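PDB 6F74: alcohol oxidase from Myceliophthora thermophila, which binds FAD and probably works as an oxygen-dependent flavoprotein oxidase of the vanillyl-alcohol oxidase (VAO) type. Local coordinates for residues V153-G158 and E172-S177; G55-T60 and Y128-S133; D94-N99 and G123-Y128. One frame throughout, in Å; residues are numbered along the deposited sequence.

Contact 1 of 3, residues V153-G158 and E172-S177. With FAD (flavin-adenine dinucleotide), chain I.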
loop_
_atom_site.group_PDB
_atom_site.type_symbol
_atom_site.label_atom_id
_atom_site.label_comp_id
_atom_site.label_asym_id
_atom_site.label_seq_id
_atom_site.Cartn_x
_atom_site.Cartn_y
_atom_site.Cartn_z
ATOM N N VAL A 153 5.570 15.722 8.520
ATOM C CA VAL A 153 4.876 14.697 7.781
ATOM C C VAL A 153 5.638 14.423 6.480
ATOM O O VAL A 153 5.957 15.330 5.737
ATOM C CB VAL A 153 3.398 15.106 7.520
ATOM C CG1 VAL A 153 2.661 14.001 6.791
ATOM C CG2 VAL A 153 2.681 15.421 8.847
ATOM N N THR A 154 5.913 13.158 6.208
ATOM C CA THR A 154 6.682 12.764 5.027
ATOM C C THR A 154 5.739 12.164 3.991
ATOM O O THR A 154 4.952 11.290 4.308
ATOM C CB THR A 154 7.809 11.773 5.410
ATOM O OG1 THR A 154 8.696 12.405 6.354
ATOM C CG2 THR A 154 8.623 11.301 4.163
ATOM N N SER A 155 5.816 12.663 2.758
ATOM C CA SER A 155 5.045 12.099 1.649
ATOM C C SER A 155 5.920 11.991 0.415
ATOM O O SER A 155 6.521 12.974 0.003
ATOM C CB SER A 155 3.833 12.960 1.385
ATOM O OG SER A 155 3.007 12.438 0.372
ATOM N N SER A 156 6.021 10.784 -0.143
ATOM C CA SER A 156 6.582 10.620 -1.502
ATOM C C SER A 156 5.523 10.806 -2.573
ATOM O O SER A 156 5.806 11.442 -3.582
ATOM C CB SER A 156 7.244 9.266 -1.672
ATOM O OG SER A 156 8.430 9.207 -0.874
ATOM N N THR A 157 4.320 10.254 -2.346
ATOM C CA THR A 157 3.229 10.279 -3.333
ATOM C C THR A 157 1.789 10.542 -2.820
ATOM O O THR A 157 0.902 10.836 -3.622
ATOM C CB THR A 157 3.161 8.920 -4.102
ATOM O OG1 THR A 157 2.732 7.884 -3.206
ATOM C CG2 THR A 157 4.540 8.565 -4.732
ATOM N N GLY A 158 1.542 10.428 -1.521
ATOM C CA GLY A 158 0.188 10.475 -0.988
ATOM C C GLY A 158 -0.698 9.278 -1.307
ATOM O O GLY A 158 -1.919 9.352 -1.175
ATOM N N GLU A 172 4.611 19.337 5.831
ATOM C CA GLU A 172 4.890 18.196 4.973
ATOM C C GLU A 172 6.253 18.306 4.264
ATOM O O GLU A 172 6.532 19.274 3.582
ATOM C CB GLU A 172 3.782 18.009 3.950
ATOM C CG GLU A 172 3.923 16.749 3.110
ATOM C CD GLU A 172 2.857 16.623 2.061
ATOM O OE1 GLU A 172 2.993 17.287 1.037
ATOM O OE2 GLU A 172 1.907 15.824 2.242
ATOM N N LEU A 173 7.093 17.296 4.446
ATOM C CA LEU A 173 8.231 17.076 3.583
ATOM C C LEU A 173 7.738 16.309 2.383
ATOM O O LEU A 173 7.563 15.073 2.451
ATOM C CB LEU A 173 9.311 16.292 4.327
ATOM C CG LEU A 173 10.543 15.926 3.487
ATOM C CD1 LEU A 173 11.302 17.164 3.033
ATOM C CD2 LEU A 173 11.410 15.015 4.321
ATOM N N TRP A 174 7.496 17.027 1.291
ATOM C CA TRP A 174 7.025 16.418 0.026
ATOM C C TRP A 174 8.217 16.065 -0.876
ATOM O O TRP A 174 8.947 16.938 -1.342
ATOM C CB TRP A 174 6.096 17.402 -0.670
ATOM C CG TRP A 174 5.309 16.862 -1.823
ATOM C CD1 TRP A 174 4.842 15.573 -1.995
ATOM C CD2 TRP A 174 4.867 17.598 -2.956
ATOM N NE1 TRP A 174 4.147 15.481 -3.180
ATOM C CE2 TRP A 174 4.142 16.709 -3.786
ATOM C CE3 TRP A 174 4.993 18.928 -3.346
ATOM C CZ2 TRP A 174 3.545 17.116 -4.986
ATOM C CZ3 TRP A 174 4.408 19.339 -4.549
ATOM C CH2 TRP A 174 3.695 18.424 -5.353
ATOM N N LEU A 175 8.411 14.766 -1.113
ATOM C CA LEU A 175 9.590 14.260 -1.818
ATOM C C LEU A 175 9.372 13.992 -3.295
ATOM O O LEU A 175 10.271 13.501 -3.970
ATOM C CB LEU A 175 10.089 13.013 -1.101
ATOM C CG LEU A 175 10.544 13.292 0.344
ATOM C CD1 LEU A 175 10.822 11.968 1.042
ATOM C CD2 LEU A 175 11.771 14.199 0.398
ATOM N N HIS A 176 8.212 14.360 -3.821
ATOM C CA HIS A 176 7.804 13.969 -5.186
ATOM C C HIS A 176 8.763 14.473 -6.274
ATOM O O HIS A 176 8.942 13.822 -7.281
ATOM C CB HIS A 176 6.370 14.419 -5.422
ATOM C CG HIS A 176 5.802 14.013 -6.740
ATOM N ND1 HIS A 176 5.399 14.927 -7.681
ATOM C CD2 HIS A 176 5.527 12.794 -7.252
ATOM C CE1 HIS A 176 4.926 14.288 -8.733
ATOM N NE2 HIS A 176 4.957 12.997 -8.483
ATOM N N SER A 177 9.407 15.620 -6.071
ATOM C CA SER A 177 10.443 16.110 -7.019
ATOM C C SER A 177 11.887 15.883 -6.569
ATOM O O SER A 177 12.803 16.527 -7.086
ATOM C CB SER A 177 10.242 17.600 -7.305
ATOM O OG SER A 177 8.908 17.864 -7.672
HETATM P PA FAD I . 3.031 7.870 0.761
HETATM O O1A FAD I . 1.602 8.206 1.176
HETATM O O2A FAD I . 3.798 8.955 0.074
HETATM O O5B FAD I . 3.793 7.397 2.061
HETATM C C5B FAD I . 3.381 6.228 2.713
HETATM C C4B FAD I . 4.058 6.156 4.070
HETATM O O4B FAD I . 5.450 6.041 3.828
HETATM C C3B FAD I . 3.903 7.364 4.960
HETATM O O3B FAD I . 4.006 6.911 6.315
HETATM C C2B FAD I . 5.126 8.201 4.676
HETATM O O2B FAD I . 5.609 8.971 5.783
HETATM C C1B FAD I . 6.157 7.149 4.368
HETATM N N9A FAD I . 7.200 7.523 3.409
HETATM C C8A FAD I . 7.044 7.733 2.094
HETATM N N7A FAD I . 8.222 8.021 1.510
HETATM C C5A FAD I . 9.143 7.984 2.469
HETATM C C6A FAD I . 10.591 8.187 2.494
HETATM N N6A FAD I . 11.198 8.484 1.323
HETATM N N1A FAD I . 11.220 8.076 3.694
HETATM C C2A FAD I . 10.536 7.776 4.829
HETATM N N3A FAD I . 9.197 7.553 4.868
HETATM C C4A FAD I . 8.475 7.644 3.721
HETATM N N1 FAD I . 0.725 -1.836 -2.574
HETATM C C2 FAD I . 1.115 -3.065 -2.982
HETATM O O2 FAD I . 1.770 -3.786 -2.186
HETATM N N3 FAD I . 0.846 -3.528 -4.219
HETATM C C4 FAD I . 0.145 -2.817 -5.119
HETATM O O4 FAD I . -0.119 -3.256 -6.258
HETATM C C4X FAD I . -0.335 -1.470 -4.747
HETATM N N5 FAD I . -1.051 -0.714 -5.604
HETATM C C5X FAD I . -1.470 0.522 -5.236
HETATM C C6 FAD I . -2.193 1.298 -6.142
HETATM C C7 FAD I . -2.626 2.572 -5.823
HETATM C C7M FAD I . -3.415 3.261 -6.910
HETATM C C8 FAD I . -2.303 3.143 -4.485
HETATM C C8M FAD I . -2.700 4.554 -4.070
HETATM C C9 FAD I . -1.604 2.364 -3.569
HETATM C C9A FAD I . -1.156 1.069 -3.882
HETATM N N10 FAD I . -0.411 0.258 -2.983
HETATM C C10 FAD I . 0.005 -1.017 -3.389
HETATM C "C1'" FAD I . -0.121 0.663 -1.587
HETATM C "C2'" FAD I . 1.209 1.249 -1.243
HETATM O "O2'" FAD I . 2.115 0.163 -1.064
HETATM C "C3'" FAD I . 1.099 2.008 0.083
HETATM O "O3'" FAD I . 0.006 2.944 0.069
HETATM C "C4'" FAD I . 2.394 2.730 0.431
HETATM O "O4'" FAD I . 2.242 3.410 1.681
HETATM C "C5'" FAD I . 2.794 3.707 -0.663
HETATM O "O5'" FAD I . 4.006 4.359 -0.326
HETATM P P FAD I . 4.148 5.808 -0.947
HETATM O O1P FAD I . 3.825 5.768 -2.415
HETATM O O2P FAD I . 5.469 6.330 -0.489
HETATM O O3P FAD I . 2.932 6.553 -0.183
#
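Glu172 places CG anti to its backbone N (chi1 -174°), and its extended chain carries the carboxylate alongside Ser155. There OE2 lies 3.6 Å from Ser155 CB, on the face of the sheet that also bears Val153 and Trp174. The same oxygen forms a salt bridge with Arg98, which probably offsets much of the buried carboxylate's charge. On the other face, with Thr154 and Leu173, CG2 of Thr154 meets Leu175 CD1 at 3.9 Å, and helix 135-147 covers both leucines through Ile138.

The two strands run parallel, their segment axes 21° apart, and three backbone bonds fix the register: Leu173 N to Val153 O, Ser155 N to Leu173 O, and Leu175 N to Ser155 O, the last 2.8 Å long. Beyond this last bond His176 CB packs on Ser156 O at 3.5 Å and also lies over one face of the Trp174 ring, offset toward its rim.

The end of strand 153-155 hands over directly to FAD. Thr154 O accepts a bond from O2B of the ribose, and Ser156 OG donates to adenine N7A over 2.7 Å. The phosphate oxygen O2A is gripped by three successive backbone N-H groups. The bond from Thr157 N to O2A is nearly straight (2.8 Å, 177°), that from Gly158 N is longer, and that from Ser156 N is weak. Thr157 OG1 donates to O1P of the second phosphate at 2.5 Å and itself accepts from His159 N, so two hydrogen bonds hold the hydroxyl. These N-H groups would probably help offset the negative charge of the diphosphate. A parallel strand pair in which the loop after one strand, here 156-158, cradles the diphosphate is characteristic of the PCMH-type FAD-binding domain of the VAO family.

Contact 2 of 3, residues G55-T60 and Y128-S133. With NAG (2-acetamido-2-deoxy-beta-D-glucopyranose), chain J.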
loop_
_atom_site.group_PDB
_atom_site.type_symbol
_atom_site.label_atom_id
_atom_site.label_comp_id
_atom_site.label_asym_id
_atom_site.label_seq_id
_atom_site.Cartn_x
_atom_site.Cartn_y
_atom_site.Cartn_z
ATOM N N GLY A 55 9.162 29.893 -3.686
ATOM C CA GLY A 55 8.285 28.943 -4.401
ATOM C C GLY A 55 8.266 27.513 -3.850
ATOM O O GLY A 55 7.281 26.805 -4.040
ATOM N N LYS A 56 9.324 27.097 -3.156
ATOM C CA LYS A 56 9.379 25.729 -2.593
ATOM C C LYS A 56 8.429 25.504 -1.418
ATOM O O LYS A 56 7.946 24.402 -1.237
ATOM C CB LYS A 56 10.810 25.359 -2.221
ATOM C CG LYS A 56 11.700 25.173 -3.443
ATOM C CD LYS A 56 13.144 24.985 -3.020
ATOM C CE LYS A 56 14.121 24.982 -4.199
ATOM N NZ LYS A 56 14.408 23.620 -4.598
ATOM N N LEU A 57 8.160 26.533 -0.623
ATOM C CA LEU A 57 7.220 26.414 0.493
ATOM C C LEU A 57 5.813 26.677 -0.031
ATOM O O LEU A 57 5.530 27.740 -0.525
ATOM C CB LEU A 57 7.545 27.409 1.613
ATOM C CG LEU A 57 6.619 27.402 2.847
ATOM C CD1 LEU A 57 6.718 26.112 3.631
ATOM C CD2 LEU A 57 6.848 28.640 3.713
ATOM N N ILE A 58 4.933 25.698 0.105
ATOM C CA ILE A 58 3.563 25.831 -0.367
ATOM C C ILE A 58 2.638 25.840 0.840
ATOM O O ILE A 58 2.715 24.947 1.674
ATOM C CB ILE A 58 3.214 24.680 -1.297
ATOM C CG1 ILE A 58 4.095 24.738 -2.559
ATOM C CG2 ILE A 58 1.726 24.707 -1.680
ATOM C CD1 ILE A 58 4.133 23.434 -3.358
ATOM N N LYS A 59 1.788 26.860 0.935
ATOM C CA LYS A 59 0.692 26.866 1.889
ATOM C C LYS A 59 -0.371 26.005 1.270
ATOM O O LYS A 59 -0.824 26.279 0.161
ATOM C CB LYS A 59 0.150 28.255 2.148
ATOM C CG LYS A 59 -0.989 28.233 3.169
ATOM C CD LYS A 59 -1.541 29.617 3.433
ATOM C CE LYS A 59 -2.416 29.655 4.676
ATOM N NZ LYS A 59 -3.290 28.459 4.796
ATOM N N THR A 60 -0.750 24.931 1.950
ATOM C CA THR A 60 -1.595 23.965 1.316
ATOM C C THR A 60 -3.013 24.494 1.255
ATOM O O THR A 60 -3.402 25.403 2.035
ATOM C CB THR A 60 -1.539 22.596 2.012
ATOM O OG1 THR A 60 -2.088 22.662 3.336
ATOM C CG2 THR A 60 -0.077 22.076 2.021
ATOM N N TYR A 128 1.336 23.179 5.717
ATOM C CA TYR A 128 2.369 23.625 4.772
ATOM C C TYR A 128 3.056 22.416 4.194
ATOM O O TYR A 128 3.134 21.382 4.855
ATOM C CB TYR A 128 3.435 24.495 5.464
ATOM C CG TYR A 128 3.054 25.934 5.702
ATOM C CD1 TYR A 128 3.105 26.869 4.672
ATOM C CD2 TYR A 128 2.675 26.368 6.953
ATOM C CE1 TYR A 128 2.796 28.215 4.899
ATOM C CE2 TYR A 128 2.355 27.682 7.199
ATOM C CZ TYR A 128 2.402 28.616 6.168
ATOM O OH TYR A 128 2.058 29.926 6.429
ATOM N N ALA A 129 3.547 22.545 2.977
ATOM C CA ALA A 129 4.439 21.553 2.389
ATOM C C ALA A 129 5.661 22.226 1.812
ATOM O O ALA A 129 5.570 23.336 1.299
ATOM C CB ALA A 129 3.713 20.777 1.299
ATOM N N VAL A 130 6.812 21.565 1.898
ATOM C CA VAL A 130 8.020 21.983 1.173
ATOM C C VAL A 130 8.181 21.057 -0.034
ATOM O O VAL A 130 8.312 19.841 0.123
ATOM C CB VAL A 130 9.245 21.921 2.086
ATOM C CG1 VAL A 130 10.527 22.172 1.305
ATOM C CG2 VAL A 130 9.103 22.931 3.215
ATOM N N ASN A 131 8.131 21.635 -1.230
ATOM C CA ASN A 131 8.388 20.912 -2.462
ATOM C C ASN A 131 9.907 20.692 -2.557
ATOM O O ASN A 131 10.620 21.481 -3.177
ATOM C CB ASN A 131 7.835 21.701 -3.673
ATOM C CG ASN A 131 8.170 21.065 -4.997
ATOM O OD1 ASN A 131 8.557 19.910 -5.044
ATOM N ND2 ASN A 131 8.025 21.831 -6.083
ATOM N N ALA A 132 10.381 19.633 -1.891
ATOM C CA ALA A 132 11.812 19.394 -1.710
ATOM C C ALA A 132 12.375 18.659 -2.903
ATOM O O ALA A 132 11.884 17.582 -3.236
ATOM C CB ALA A 132 12.050 18.577 -0.447
ATOM N N SER A 133 13.370 19.244 -3.555
ATOM C CA SER A 133 14.066 18.613 -4.704
ATOM C C SER A 133 15.581 18.427 -4.528
ATOM O O SER A 133 16.217 17.881 -5.401
ATOM C CB SER A 133 13.772 19.398 -6.008
ATOM O OG SER A 133 14.131 20.761 -5.861
HETATM C C1 NAG J . 8.296 21.492 -7.451
HETATM C C2 NAG J . 7.411 22.218 -8.446
HETATM C C3 NAG J . 7.753 21.726 -9.845
HETATM C C4 NAG J . 9.188 22.085 -10.204
HETATM C C5 NAG J . 10.083 21.428 -9.170
HETATM C C6 NAG J . 11.522 21.910 -9.390
HETATM C C7 NAG J . 5.161 22.744 -7.602
HETATM C C8 NAG J . 3.764 22.215 -7.467
HETATM N N2 NAG J . 6.010 21.916 -8.206
HETATM O O3 NAG J . 6.828 22.253 -10.795
HETATM O O4 NAG J . 9.505 21.641 -11.556
HETATM O O5 NAG J . 9.675 21.735 -7.811
HETATM O O6 NAG J . 12.352 21.398 -8.343
HETATM O O7 NAG J . 5.483 23.841 -7.176
#
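Tyr128 and Leu57 meet on one face of an antiparallel strand pair, Leu57 CD1 lying 3.8 Å from ring carbon CD1 of Tyr128. Lys59 CB approaches CE1 of the same ring, also at 3.8 Å, while CD1 of Leu57 reaches Val130 CG2 at 4.0 Å. With CG anti to its carbonyl carbon (chi1 -80°), Tyr128 starts its ring on this face, where it stacks with Trp45.

Paired bonds between Ile58 and Ala129 hold the strands, Ile58 N to Ala129 O being 2.7 Å and almost straight at 175°. Asn131 N adds a third, to Lys56 O. On the opposite face, Thr60 CG2 packs against Ala129 CB at 4.1 Å. Asn131, the centre of an inverse gamma turn, carries N-linked GlcNAc through ND2, and Ile58 CD1 lies near both Asn131 CB and the sugar's O7. Lys56 NZ comes within 3.1 Å of Ser133 OG, but its salt bridge is to Asp137.

Strand 57-59 is an outer strand of a four-stranded mixed sheet, next to 128-131, whose other flank bonds to 171-174; helix 42-52 covers Leu57 and Val130, and helix 135-147 touches Val130 through Thr141.

Contact 3 of 3, residues D94-N99 and G123-Y128. With FAD (flavin-adenine dinucleotide), chain I.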
loop_
_atom_site.group_PDB
_atom_site.type_symbol
_atom_site.label_atom_id
_atom_site.label_comp_id
_atom_site.label_asym_id
_atom_site.label_seq_id
_atom_site.Cartn_x
_atom_site.Cartn_y
_atom_site.Cartn_z
ATOM N N ASP A 94 -0.681 17.269 -6.515
ATOM C CA ASP A 94 -0.841 18.253 -5.456
ATOM C C ASP A 94 -0.120 17.751 -4.185
ATOM O O ASP A 94 -0.141 16.552 -3.893
ATOM C CB ASP A 94 -2.324 18.409 -5.160
ATOM C CG ASP A 94 -2.605 19.596 -4.282
ATOM O OD1 ASP A 94 -2.293 19.551 -3.057
ATOM O OD2 ASP A 94 -3.127 20.600 -4.826
ATOM N N PRO A 95 0.504 18.654 -3.412
ATOM C CA PRO A 95 1.185 18.253 -2.176
ATOM C C PRO A 95 0.331 17.554 -1.140
ATOM O O PRO A 95 0.868 16.780 -0.360
ATOM C CB PRO A 95 1.698 19.578 -1.610
ATOM C CG PRO A 95 1.027 20.660 -2.361
ATOM C CD PRO A 95 0.728 20.093 -3.695
ATOM N N ILE A 96 -0.966 17.843 -1.090
ATOM C CA ILE A 96 -1.887 17.127 -0.206
ATOM C C ILE A 96 -2.978 16.371 -0.996
ATOM O O ILE A 96 -4.077 16.112 -0.495
ATOM C CB ILE A 96 -2.502 18.019 0.868
ATOM C CG1 ILE A 96 -3.238 19.187 0.237
ATOM C CG2 ILE A 96 -1.396 18.547 1.785
ATOM C CD1 ILE A 96 -4.188 19.882 1.180
ATOM N N GLY A 97 -2.642 16.005 -2.219
ATOM C CA GLY A 97 -3.496 15.127 -2.999
ATOM C C GLY A 97 -3.336 13.705 -2.502
ATOM O O GLY A 97 -2.195 13.247 -2.285
ATOM N N ARG A 98 -4.466 13.025 -2.323
ATOM C CA ARG A 98 -4.499 11.701 -1.758
ATOM C C ARG A 98 -5.297 10.731 -2.624
ATOM O O ARG A 98 -6.467 10.963 -2.924
ATOM C CB ARG A 98 -5.136 11.773 -0.375
ATOM C CG ARG A 98 -4.290 12.574 0.622
ATOM C CD ARG A 98 -3.124 11.780 1.129
ATOM N NE ARG A 98 -2.274 12.567 2.010
ATOM C CZ ARG A 98 -1.340 13.441 1.621
ATOM N NH1 ARG A 98 -1.134 13.703 0.336
ATOM N NH2 ARG A 98 -0.650 14.132 2.537
ATOM N N ASN A 99 -4.651 9.650 -3.058
ATOM C CA ASN A 99 -5.345 8.629 -3.834
ATOM C C ASN A 99 -6.503 8.005 -3.021
ATOM O O ASN A 99 -7.609 7.896 -3.490
ATOM C CB ASN A 99 -4.372 7.542 -4.247
ATOM C CG ASN A 99 -3.704 7.828 -5.558
ATOM O OD1 ASN A 99 -3.871 7.067 -6.486
ATOM N ND2 ASN A 99 -2.945 8.914 -5.642
ATOM N N GLY A 123 -8.660 19.567 7.592
ATOM C CA GLY A 123 -8.728 18.386 8.429
ATOM C C GLY A 123 -7.359 18.020 8.953
ATOM O O GLY A 123 -6.635 18.859 9.527
ATOM N N SER A 124 -7.012 16.759 8.757
ATOM C CA SER A 124 -5.772 16.201 9.197
ATOM C C SER A 124 -4.695 16.238 8.104
ATOM O O SER A 124 -3.646 15.616 8.248
ATOM C CB SER A 124 -6.014 14.773 9.663
ATOM O OG SER A 124 -6.590 13.981 8.629
ATOM N N LEU A 125 -4.935 16.953 7.019
ATOM C CA LEU A 125 -3.919 17.105 5.997
ATOM C C LEU A 125 -2.965 18.192 6.431
ATOM O O LEU A 125 -3.395 19.125 7.086
ATOM C CB LEU A 125 -4.547 17.448 4.642
ATOM C CG LEU A 125 -5.460 16.395 4.011
ATOM C CD1 LEU A 125 -6.033 16.897 2.711
ATOM C CD2 LEU A 125 -4.719 15.113 3.741
ATOM N N PRO A 126 -1.669 18.086 6.062
ATOM C CA PRO A 126 -0.668 19.104 6.377
ATOM C C PRO A 126 -1.031 20.504 5.908
ATOM O O PRO A 126 -1.624 20.685 4.842
ATOM C CB PRO A 126 0.585 18.624 5.613
ATOM C CG PRO A 126 0.407 17.171 5.506
ATOM C CD PRO A 126 -1.070 16.953 5.328
ATOM N N TYR A 127 -0.638 21.480 6.724
ATOM C CA TYR A 127 -0.950 22.897 6.531
ATOM C C TYR A 127 0.085 23.598 5.636
ATOM O O TYR A 127 -0.245 24.517 4.878
ATOM C CB TYR A 127 -1.067 23.527 7.915
ATOM C CG TYR A 127 -1.616 24.939 7.985
ATOM C CD1 TYR A 127 -3.000 25.188 8.036
ATOM C CD2 TYR A 127 -0.756 26.019 8.052
ATOM C CE1 TYR A 127 -3.492 26.461 8.142
ATOM C CE2 TYR A 127 -1.242 27.311 8.125
ATOM C CZ TYR A 127 -2.600 27.531 8.196
ATOM O OH TYR A 127 -3.008 28.838 8.275
ATOM N N TYR A 128 1.336 23.179 5.717
ATOM C CA TYR A 128 2.369 23.625 4.772
ATOM C C TYR A 128 3.056 22.416 4.194
ATOM O O TYR A 128 3.134 21.382 4.855
ATOM C CB TYR A 128 3.435 24.495 5.464
ATOM C CG TYR A 128 3.054 25.934 5.702
ATOM C CD1 TYR A 128 3.105 26.869 4.672
ATOM C CD2 TYR A 128 2.675 26.368 6.953
ATOM C CE1 TYR A 128 2.796 28.215 4.899
ATOM C CE2 TYR A 128 2.355 27.682 7.199
ATOM C CZ TYR A 128 2.402 28.616 6.168
ATOM O OH TYR A 128 2.058 29.926 6.429
HETATM P PA FAD I . 3.031 7.870 0.761
HETATM O O1A FAD I . 1.602 8.206 1.176
HETATM O O2A FAD I . 3.798 8.955 0.074
HETATM O O5B FAD I . 3.793 7.397 2.061
HETATM C C5B FAD I . 3.381 6.228 2.713
HETATM C C4B FAD I . 4.058 6.156 4.070
HETATM O O4B FAD I . 5.450 6.041 3.828
HETATM C C3B FAD I . 3.903 7.364 4.960
HETATM O O3B FAD I . 4.006 6.911 6.315
HETATM C C2B FAD I . 5.126 8.201 4.676
HETATM O O2B FAD I . 5.609 8.971 5.783
HETATM C C1B FAD I . 6.157 7.149 4.368
HETATM N N9A FAD I . 7.200 7.523 3.409
HETATM C C8A FAD I . 7.044 7.733 2.094
HETATM N N7A FAD I . 8.222 8.021 1.510
HETATM C C5A FAD I . 9.143 7.984 2.469
HETATM C C6A FAD I . 10.591 8.187 2.494
HETATM N N6A FAD I . 11.198 8.484 1.323
HETATM N N1A FAD I . 11.220 8.076 3.694
HETATM C C2A FAD I . 10.536 7.776 4.829
HETATM N N3A FAD I . 9.197 7.553 4.868
HETATM C C4A FAD I . 8.475 7.644 3.721
HETATM N N1 FAD I . 0.725 -1.836 -2.574
HETATM C C2 FAD I . 1.115 -3.065 -2.982
HETATM O O2 FAD I . 1.770 -3.786 -2.186
HETATM N N3 FAD I . 0.846 -3.528 -4.219
HETATM C C4 FAD I . 0.145 -2.817 -5.119
HETATM O O4 FAD I . -0.119 -3.256 -6.258
HETATM C C4X FAD I . -0.335 -1.470 -4.747
HETATM N N5 FAD I . -1.051 -0.714 -5.604
HETATM C C5X FAD I . -1.470 0.522 -5.236
HETATM C C6 FAD I . -2.193 1.298 -6.142
HETATM C C7 FAD I . -2.626 2.572 -5.823
HETATM C C7M FAD I . -3.415 3.261 -6.910
HETATM C C8 FAD I . -2.303 3.143 -4.485
HETATM C C8M FAD I . -2.700 4.554 -4.070
HETATM C C9 FAD I . -1.604 2.364 -3.569
HETATM C C9A FAD I . -1.156 1.069 -3.882
HETATM N N10 FAD I . -0.411 0.258 -2.983
HETATM C C10 FAD I . 0.005 -1.017 -3.389
HETATM C "C1'" FAD I . -0.121 0.663 -1.587
HETATM C "C2'" FAD I . 1.209 1.249 -1.243
HETATM O "O2'" FAD I . 2.115 0.163 -1.064
HETATM C "C3'" FAD I . 1.099 2.008 0.083
HETATM O "O3'" FAD I . 0.006 2.944 0.069
HETATM C "C4'" FAD I . 2.394 2.730 0.431
HETATM O "O4'" FAD I . 2.242 3.410 1.681
HETATM C "C5'" FAD I . 2.794 3.707 -0.663
HETATM O "O5'" FAD I . 4.006 4.359 -0.326
HETATM P P FAD I . 4.148 5.808 -0.947
HETATM O O1P FAD I . 3.825 5.768 -2.415
HETATM O O2P FAD I . 5.469 6.330 -0.489
HETATM O O3P FAD I . 2.932 6.553 -0.183
#
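Ile96 meets Leu125 and Pro126 in the compact part of this contact. Its CD1 touches Leu125 CD1 at 3.8 Å, and its CG2 sits 3.9 Å from Pro126 CD. With chi1 58°, CG1 lies between the backbone N and the carbonyl carbon and CG2 is anti to the carbonyl carbon; the side chains of Ile96 and Pro126 slide past each other in opposite directions.

Arg98 extends the buried patch. Its NE lies 3.9 Å from Leu125 CD2, and its guanidinium meets Pro126 tip to tip, NH2 to CD at 4.0 Å. The group is held by polar partners: NE forms a salt bridge with Asp166, NH2 another with Glu172, and NH1 donates to Gly97 O over 2.9 Å, well above the plane of that carbonyl. An alanine here would probably leave Glu172 and Asp166 without these charge partners and open a gap beside Leu125 CD2 and Pro126 CD.

The other side is looser: Leu125 remains partly exposed, and Gly123 and Ser124, also partly exposed, bury no surface against 94-99. The contact as a whole buries a modest 213 Å².

Asp94 OD1 accepts from Ile96 N at 2.9 Å, and Gly97 N bonds to Asp94 O, so an Asx turn is superposed on a type I beta turn. This turn presents Ile96, and the chain then runs on to Asn99, whose CB lies 3.4 Å from C8M of FAD: an irregular loop that lines the isoalloxazine end of the flavin pocket.

From the N terminus, 55-60 comes first and waits 67 residues before pairing with 128-133, so contact 2 closes the longest of the three loops. Contact 3 is nested inside that loop: 94-99 follows helix 88-93 and meets 123-128 after 23 intervening residues, sharing Tyr128 with contact 2. Thr60 OG1, bonded to Pro126 O, joins the two directly. Contact 1 comes afterwards in series, closing a 13-residue loop between 153-158 and 172-177. Contacts 1 and 2 pair the strands at the two edges of one four-stranded mixed sheet, joined where 128-131 bonds to 171-174. Contact 3 lies against this sheet and, like contact 1, reaches FAD.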